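PDB 3ZIT: thioredoxin from Bacillus cereus, which probably transfers electrons as a small thiol-disulfide oxidoreductase of the glutaredoxin-like family, with a thioredoxin fold. Local coordinates for residues E61-A64 with E69-Q72. The protein carries 1 engineered substitution. Sequence-based numbering, arbitrary orientation.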
# COMPACT_ATOMS: atom_id res chain seq x y z
N GLU B 61 19.02 -2.73 -7.05
CA GLU B 61 17.99 -2.82 -8.10
C GLU B 61 16.95 -1.71 -7.85
O GLU B 61 16.37 -1.61 -6.75
CB GLU B 61 17.35 -4.16 -8.03
CG GLU B 61 16.20 -4.36 -8.99
CD GLU B 61 16.62 -4.97 -10.23
OE1 GLU B 61 17.52 -5.75 -10.21
OE2 GLU B 61 15.87 -4.78 -11.22
N VAL B 62 16.70 -0.93 -8.89
CA VAL B 62 15.79 0.19 -8.84
C VAL B 62 14.39 -0.21 -9.16
O VAL B 62 14.13 -0.80 -10.22
CB VAL B 62 16.29 1.31 -9.79
CG1 VAL B 62 15.29 2.48 -9.75
CG2 VAL B 62 17.68 1.77 -9.43
N VAL B 63 13.46 0.06 -8.27
CA VAL B 63 12.02 -0.13 -8.49
C VAL B 63 11.38 1.19 -8.50
O VAL B 63 11.22 1.85 -7.44
CB VAL B 63 11.42 -1.05 -7.42
CG1 VAL B 63 9.94 -1.26 -7.69
CG2 VAL B 63 12.14 -2.38 -7.32
N ALA B 64 11.05 1.70 -9.67
CA ALA B 64 10.52 3.03 -9.86
C ALA B 64 8.99 3.03 -9.75
O ALA B 64 8.29 2.19 -10.37
CB ALA B 64 10.93 3.59 -11.22
N GLU B 69 3.92 -5.58 -6.06
CA GLU B 69 4.29 -7.00 -6.28
C GLU B 69 5.78 -7.14 -6.58
O GLU B 69 6.42 -8.05 -6.10
CB GLU B 69 3.40 -7.67 -7.34
CG GLU B 69 1.98 -7.88 -6.84
CD GLU B 69 1.24 -9.12 -7.34
OE1 GLU B 69 0.90 -9.18 -8.55
OE2 GLU B 69 0.98 -10.05 -6.56
N LYS B 70 6.34 -6.23 -7.34
CA LYS B 70 7.79 -6.30 -7.66
C LYS B 70 8.57 -6.05 -6.39
O LYS B 70 9.56 -6.74 -6.12
CB LYS B 70 8.10 -5.22 -8.69
CG LYS B 70 9.53 -5.15 -9.08
CD LYS B 70 9.92 -6.29 -9.82
CE LYS B 70 11.25 -6.09 -10.56
NZ LYS B 70 11.64 -7.33 -11.21
N LEU B 71 8.17 -5.13 -5.53
CA LEU B 71 8.84 -4.99 -4.20
C LEU B 71 8.79 -6.27 -3.40
O LEU B 71 9.80 -6.64 -2.81
CB LEU B 71 8.18 -3.86 -3.46
CG LEU B 71 8.32 -2.50 -3.84
CD1 LEU B 71 7.73 -1.73 -2.52
CD2 LEU B 71 9.73 -2.09 -3.95
N GLN B 72 7.62 -6.86 -3.32
CA GLN B 72 7.48 -8.07 -2.55
C GLN B 72 8.46 -9.09 -3.05
O GLN B 72 9.08 -9.80 -2.24
CB GLN B 72 6.08 -8.63 -2.70
CG GLN B 72 5.06 -8.01 -1.91
CD GLN B 72 3.84 -8.89 -1.86
OE1 GLN B 72 3.18 -8.95 -0.86
NE2 GLN B 72 3.54 -9.57 -2.96
O HOH W 1 14.38 -7.89 -11.42
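In this thioredoxin fold the edge strand 61-64 leads through a short connection into the C-terminal helix 68-75, which packs back over the sheet, and Val63 meets Leu71 and Lys70 where the two elements face each other. The side chain of Val63 leaves the strand toward the helix. Its CG1, anti to the backbone N (chi1 -179°), lies 3.8 Å from Leu71 CD2, which also comes within 4.0 Å of Val63 CB, so a single leucine methyl rests against the branch point of the valine. Leu71 sets out to one side of the strand, and only its CD2 end swings in to meet Val63. On the flank of this apolar contact, Lys70 lays its CG 4.2 Å from both CG1 and CG2 of Val63. A bend at chi2 (69°) then turns the rest of the lysine chain obliquely toward the Glu61 end of the strand. There Lys70 NZ donates to a water at 2.8 Å; in one of two Glu61 conformers OE2 lies 3.5 Å from this water, at most a weak, doubtful bond, so any link between the opposite charges is tentative. Val63 pairs by backbone hydrogen bonds with Val56 of the antiparallel neighbour strand 55-58 and also touches Leu74 one turn further along the helix, while Leu71 continues inward onto Val56 and Ile58 of that strand and Val18 of helix 13-24.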